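Local atomic coordinates of histidine triad protein (Bacillus subtilis, PDB entry 1Y23), a protein that belongs to the histidine triad family, binds zinc, and probably acts as a nucleotide-binding hydrolase or transferase, as its relatives do. Residues Val22-Ala30 / Gln63-Ile71. Numbering follows the deposited sequence.
Sequences VYEDEHVLA and QYFHAVPKI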
ATOM      1  N   VAL B  22      -5.358   2.157 -17.824  1.00 34.41           N
ATOM      2  CA  VAL B  22      -6.120   0.968 -17.487  1.00 33.97           C
ATOM      3  C   VAL B  22      -7.398   1.361 -16.771  1.00 33.84           C
ATOM      4  O   VAL B  22      -8.392   0.634 -16.792  1.00 33.08           O
ATOM      5  CB  VAL B  22      -5.300   0.026 -16.597  1.00 34.72           C
ATOM      6  CG1 VAL B  22      -4.023  -0.372 -17.325  1.00 33.87           C
ATOM      7  CG2 VAL B  22      -4.967   0.710 -15.285  1.00 33.34           C
ATOM      8  N   TYR B  23      -7.369   2.529 -16.146  1.00 33.79           N
ATOM      9  CA  TYR B  23      -8.528   3.018 -15.436  1.00 32.77           C
ATOM     10  C   TYR B  23      -8.473   4.522 -15.322  1.00 32.46           C
ATOM     11  O   TYR B  23      -7.395   5.105 -15.215  1.00 33.20           O
ATOM     12  CB  TYR B  23      -8.591   2.418 -14.037  1.00 33.18           C
ATOM     13  CG  TYR B  23      -9.750   2.938 -13.221  1.00 32.86           C
ATOM     14  CD1 TYR B  23     -11.010   2.340 -13.286  1.00 33.31           C
ATOM     15  CD2 TYR B  23      -9.590   4.043 -12.390  1.00 32.27           C
ATOM     16  CE1 TYR B  23     -12.080   2.835 -12.529  1.00 33.21           C
ATOM     17  CE2 TYR B  23     -10.644   4.541 -11.639  1.00 31.66           C
ATOM     18  CZ  TYR B  23     -11.880   3.935 -11.708  1.00 31.89           C
ATOM     19  OH  TYR B  23     -12.901   4.422 -10.929  1.00 33.49           O
ATOM     20  N   GLU B  24      -9.645   5.146 -15.355  1.00 32.41           N
ATOM     21  CA  GLU B  24      -9.743   6.588 -15.226  1.00 32.35           C
ATOM     22  C   GLU B  24     -11.152   7.074 -14.910  1.00 34.19           C
ATOM     23  O   GLU B  24     -12.135   6.593 -15.484  1.00 34.01           O
ATOM     24  CB  GLU B  24      -9.244   7.294 -16.497  1.00 33.73           C
ATOM     25  CG  GLU B  24      -9.325   8.827 -16.406  1.00 34.03           C
ATOM     26  CD  GLU B  24      -8.763   9.565 -17.616  1.00 33.54           C
ATOM     27  OE1 GLU B  24      -8.791  10.818 -17.608  1.00 31.75           O
ATOM     28  OE2 GLU B  24      -8.296   8.905 -18.570  1.00 37.31           O
ATOM     29  N   ASP B  25     -11.236   8.015 -13.967  1.00 34.58           N
ATOM     30  CA  ASP B  25     -12.497   8.650 -13.583  1.00 33.04           C
ATOM     31  C   ASP B  25     -12.204  10.110 -13.273  1.00 32.10           C
ATOM     32  O   ASP B  25     -11.168  10.639 -13.675  1.00 32.78           O
ATOM     33  CB  ASP B  25     -13.177   7.957 -12.382  1.00 31.77           C
ATOM     34  CG  ASP B  25     -12.352   8.002 -11.101  1.00 31.63           C
ATOM     35  OD1 ASP B  25     -11.778   9.061 -10.776  1.00 32.02           O
ATOM     36  OD2 ASP B  25     -12.297   6.969 -10.405  1.00 32.58           O
ATOM     37  N   GLU B  26     -13.109  10.756 -12.555  1.00 31.79           N
ATOM     38  CA  GLU B  26     -12.956  12.165 -12.230  1.00 31.22           C
ATOM     39  C   GLU B  26     -11.758  12.535 -11.342  1.00 29.73           C
ATOM     40  O   GLU B  26     -11.162  13.601 -11.511  1.00 29.16           O
ATOM     41  CB  GLU B  26     -14.251  12.667 -11.590  1.00 32.63           C
ATOM     42  CG  GLU B  26     -14.297  14.158 -11.337  1.00 34.75           C
ATOM     43  CD  GLU B  26     -15.664  14.619 -10.857  1.00 36.95           C
ATOM     44  OE1 GLU B  26     -15.803  15.827 -10.552  1.00 37.11           O
ATOM     45  OE2 GLU B  26     -16.590  13.775 -10.790  1.00 34.83           O
ATOM     46  N   HIS B  27     -11.387  11.657 -10.416  1.00 28.46           N
ATOM     47  CA  HIS B  27     -10.287  11.959  -9.501  1.00 28.22           C
ATOM     48  C   HIS B  27      -9.104  11.008  -9.561  1.00 27.73           C
ATOM     49  O   HIS B  27      -8.046  11.292  -9.005  1.00 28.15           O
ATOM     50  CB  HIS B  27     -10.826  11.973  -8.075  1.00 28.13           C
ATOM     51  CG  HIS B  27     -12.076  12.778  -7.914  1.00 27.65           C
ATOM     52  ND1 HIS B  27     -12.091  14.152  -8.018  1.00 24.81           N
ATOM     53  CD2 HIS B  27     -13.350  12.403  -7.657  1.00 26.38           C
ATOM     54  CE1 HIS B  27     -13.322  14.588  -7.830  1.00 26.87           C
ATOM     55  NE2 HIS B  27     -14.105  13.549  -7.609  1.00 25.91           N
ATOM     56  N   VAL B  28      -9.279   9.883 -10.236  1.00 26.96           N
ATOM     57  CA  VAL B  28      -8.220   8.899 -10.315  1.00 27.06           C
ATOM     58  C   VAL B  28      -7.772   8.574 -11.736  1.00 28.13           C
ATOM     59  O   VAL B  28      -8.542   8.684 -12.688  1.00 29.06           O
ATOM     60  CB  VAL B  28      -8.660   7.584  -9.627  1.00 27.15           C
ATOM     61  CG1 VAL B  28      -7.501   6.603  -9.573  1.00 28.25           C
ATOM     62  CG2 VAL B  28      -9.167   7.876  -8.210  1.00 27.09           C
ATOM     63  N   LEU B  29      -6.510   8.184 -11.862  1.00 27.18           N
ATOM     64  CA  LEU B  29      -5.939   7.792 -13.134  1.00 28.05           C
ATOM     65  C   LEU B  29      -4.945   6.665 -12.866  1.00 29.95           C
ATOM     66  O   LEU B  29      -4.039   6.796 -12.031  1.00 30.13           O
ATOM     67  CB  LEU B  29      -5.224   8.961 -13.817  1.00 28.22           C
ATOM     68  CG  LEU B  29      -4.600   8.644 -15.193  1.00 29.01           C
ATOM     69  CD1 LEU B  29      -5.685   8.136 -16.157  1.00 30.60           C
ATOM     70  CD2 LEU B  29      -3.950   9.895 -15.765  1.00 29.74           C
ATOM     71  N   ALA B  30      -5.142   5.552 -13.569  1.00 28.18           N
ATOM     72  CA  ALA B  30      -4.278   4.385 -13.454  1.00 27.14           C
ATOM     73  C   ALA B  30      -3.656   4.085 -14.821  1.00 28.20           C
ATOM     74  O   ALA B  30      -4.305   4.233 -15.860  1.00 27.63           O
ATOM     75  CB  ALA B  30      -5.074   3.192 -12.964  1.00 26.15           C
ATOM     76  N   GLN B  63     -12.157   9.602  -2.754  1.00 21.37           N
ATOM     77  CA  GLN B  63     -12.194   9.645  -4.215  1.00 23.60           C
ATOM     78  C   GLN B  63     -11.038   8.855  -4.838  1.00 25.19           C
ATOM     79  O   GLN B  63     -10.900   8.826  -6.060  1.00 27.06           O
ATOM     80  CB  GLN B  63     -12.102  11.093  -4.716  1.00 22.45           C
ATOM     81  CG  GLN B  63     -12.940  12.102  -3.935  1.00 22.19           C
ATOM     82  CD  GLN B  63     -12.561  13.535  -4.264  1.00 23.93           C
ATOM     83  OE1 GLN B  63     -11.379  13.854  -4.398  1.00 25.64           O
ATOM     84  NE2 GLN B  63     -13.553  14.404  -4.379  1.00 20.31           N
ATOM     85  N   TYR B  64     -10.215   8.218  -4.006  1.00 23.77           N
ATOM     86  CA  TYR B  64      -9.067   7.477  -4.508  1.00 22.48           C
ATOM     87  C   TYR B  64      -8.999   5.975  -4.283  1.00 23.20           C
ATOM     88  O   TYR B  64      -8.966   5.203  -5.241  1.00 23.76           O
ATOM     89  CB  TYR B  64      -7.770   8.076  -3.958  1.00 20.99           C
ATOM     90  CG  TYR B  64      -6.546   7.283  -4.347  1.00 19.29           C
ATOM     91  CD1 TYR B  64      -5.967   7.427  -5.603  1.00 19.66           C
ATOM     92  CD2 TYR B  64      -6.001   6.338  -3.471  1.00 21.19           C
ATOM     93  CE1 TYR B  64      -4.872   6.644  -5.987  1.00 21.72           C
ATOM     94  CE2 TYR B  64      -4.909   5.546  -3.842  1.00 20.25           C
ATOM     95  CZ  TYR B  64      -4.349   5.708  -5.105  1.00 21.61           C
ATOM     96  OH  TYR B  64      -3.269   4.932  -5.480  1.00 25.52           O
ATOM     97  N   PHE B  65      -8.967   5.560  -3.020  1.00 23.72           N
ATOM     98  CA  PHE B  65      -8.811   4.150  -2.680  1.00 25.00           C
ATOM     99  C   PHE B  65      -9.757   3.123  -3.286  1.00 26.27           C
ATOM    100  O   PHE B  65      -9.341   1.994  -3.536  1.00 25.19           O
ATOM    101  CB  PHE B  65      -8.810   3.962  -1.160  1.00 26.08           C
ATOM    102  CG  PHE B  65      -8.428   2.563  -0.731  1.00 29.56           C
ATOM    103  CD1 PHE B  65      -7.147   2.068  -0.980  1.00 29.64           C
ATOM    104  CD2 PHE B  65      -9.354   1.727  -0.114  1.00 28.78           C
ATOM    105  CE1 PHE B  65      -6.801   0.761  -0.624  1.00 30.90           C
ATOM    106  CE2 PHE B  65      -9.015   0.418   0.245  1.00 30.57           C
ATOM    107  CZ  PHE B  65      -7.735  -0.063  -0.011  1.00 29.80           C
ATOM    108  N   HIS B  66     -11.017   3.489  -3.507  1.00 26.65           N
ATOM    109  CA  HIS B  66     -11.962   2.527  -4.060  1.00 26.89           C
ATOM    110  C   HIS B  66     -11.468   1.934  -5.387  1.00 26.59           C
ATOM    111  O   HIS B  66     -11.734   0.767  -5.699  1.00 28.26           O
ATOM    112  CB  HIS B  66     -13.350   3.158  -4.253  1.00 28.25           C
ATOM    113  CG  HIS B  66     -13.443   4.062  -5.437  1.00 28.14           C
ATOM    114  ND1 HIS B  66     -13.158   5.409  -5.371  1.00 29.43           N
ATOM    115  CD2 HIS B  66     -13.717   3.799  -6.738  1.00 28.40           C
ATOM    116  CE1 HIS B  66     -13.247   5.936  -6.580  1.00 29.43           C
ATOM    117  NE2 HIS B  66     -13.583   4.980  -7.428  1.00 28.41           N
ATOM    118  N   ALA B  67     -10.743   2.726  -6.166  1.00 25.55           N
ATOM    119  CA  ALA B  67     -10.229   2.247  -7.447  1.00 26.43           C
ATOM    120  C   ALA B  67      -9.167   1.142  -7.302  1.00 27.26           C
ATOM    121  O   ALA B  67      -9.034   0.282  -8.180  1.00 27.68           O
ATOM    122  CB  ALA B  67      -9.661   3.413  -8.258  1.00 25.06           C
ATOM    123  N   VAL B  68      -8.425   1.154  -6.196  1.00 26.65           N
ATOM    124  CA  VAL B  68      -7.380   0.158  -5.968  1.00 25.70           C
ATOM    125  C   VAL B  68      -7.886  -1.289  -6.018  1.00 26.08           C
ATOM    126  O   VAL B  68      -7.326  -2.129  -6.727  1.00 26.44           O
ATOM    127  CB  VAL B  68      -6.657   0.427  -4.616  1.00 25.00           C
ATOM    128  CG1 VAL B  68      -5.717  -0.732  -4.262  1.00 24.07           C
ATOM    129  CG2 VAL B  68      -5.867   1.721  -4.723  1.00 22.01           C
ATOM    130  N   PRO B  69      -8.949  -1.604  -5.265  1.00 25.93           N
ATOM    131  CA  PRO B  69      -9.472  -2.974  -5.281  1.00 26.25           C
ATOM    132  C   PRO B  69      -9.969  -3.373  -6.671  1.00 27.11           C
ATOM    133  O   PRO B  69      -9.700  -4.482  -7.144  1.00 27.76           O
ATOM    134  CB  PRO B  69     -10.598  -2.920  -4.253  1.00 25.11           C
ATOM    135  CG  PRO B  69     -10.099  -1.890  -3.274  1.00 24.11           C
ATOM    136  CD  PRO B  69      -9.595  -0.814  -4.203  1.00 25.19           C
ATOM    137  N   LYS B  70     -10.684  -2.462  -7.324  1.00 26.01           N
ATOM    138  CA  LYS B  70     -11.215  -2.729  -8.656  1.00 26.96           C
ATOM    139  C   LYS B  70     -10.081  -3.067  -9.621  1.00 27.04           C
ATOM    140  O   LYS B  70     -10.120  -4.089 -10.307  1.00 27.71           O
ATOM    141  CB  LYS B  70     -11.982  -1.515  -9.186  1.00 26.41           C
ATOM    142  CG  LYS B  70     -13.179  -1.094  -8.350  1.00 28.82           C
ATOM    143  CD  LYS B  70     -13.802   0.170  -8.929  1.00 29.41           C
ATOM    144  CE  LYS B  70     -15.145   0.494  -8.310  1.00 28.09           C
ATOM    145  NZ  LYS B  70     -15.045   0.849  -6.888  1.00 28.94           N
ATOM    146  N   ILE B  71      -9.078  -2.201  -9.670  1.00 27.28           N
ATOM    147  CA  ILE B  71      -7.946  -2.411 -10.557  1.00 27.40           C
ATOM    148  C   ILE B  71      -7.205  -3.693 -10.202  1.00 28.14           C
ATOM    149  O   ILE B  71      -6.790  -4.442 -11.089  1.00 29.61           O
ATOM    150  CB  ILE B  71      -6.989  -1.203 -10.511  1.00 26.05           C
ATOM    151  CG1 ILE B  71      -7.740   0.041 -11.011  1.00 25.54           C
ATOM    152  CG2 ILE B  71      -5.761  -1.462 -11.370  1.00 26.47           C
ATOM    153  CD1 ILE B  71      -6.980   1.353 -10.869  1.00 21.12           C
TER
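Asp25, whose carboxylate meets the edge of the His66 ring across the contact, takes two backbone N-H groups on OD1: His27 N at 2.6 Å, met nearly along the C-O bond, and Val28 N on the syn side, 35° out of the carboxylate plane. The first bond makes an Asx turn, and the two together an Asx motif, in the tight connection between strands 21-24 and 28-32. Asp25 CG, set between the backbone N and the carbonyl carbon (chi1 62°), turns the carboxylate toward the amides that follow. OD2 receives Tyr23 OH at 2.7 Å through its anti lone pair, and both these oxygens lie at the His66 ring edge, near its plane, Asp25 OD2 3.8 Å from His66 NE2. With an alanine in place of Asp25, the Tyr23 hydroxyl and the two turn amides would probably lose this acceptor, and the turn would be freer to shift. At the turn itself, the Gln63 amide stacks on one face of the His27 imidazole, the planes 10° apart, while Glu26 CG lies over the opposite face, toward its rim. Apolar groups add further contacts: Ala67 CB reaches Tyr23 CE2 at 3.7 Å, and Ile71 CD1 presses tightly on Ala30 CB, 3.4 Å away. Helix 67-79 thus packs on the edge hairpin of the antiparallel HIT sheet. Polar bonding shapes the hairpin from within, whereas stacking joins it to the segment leading into helix 67-79, and apolar contact to the helix itself.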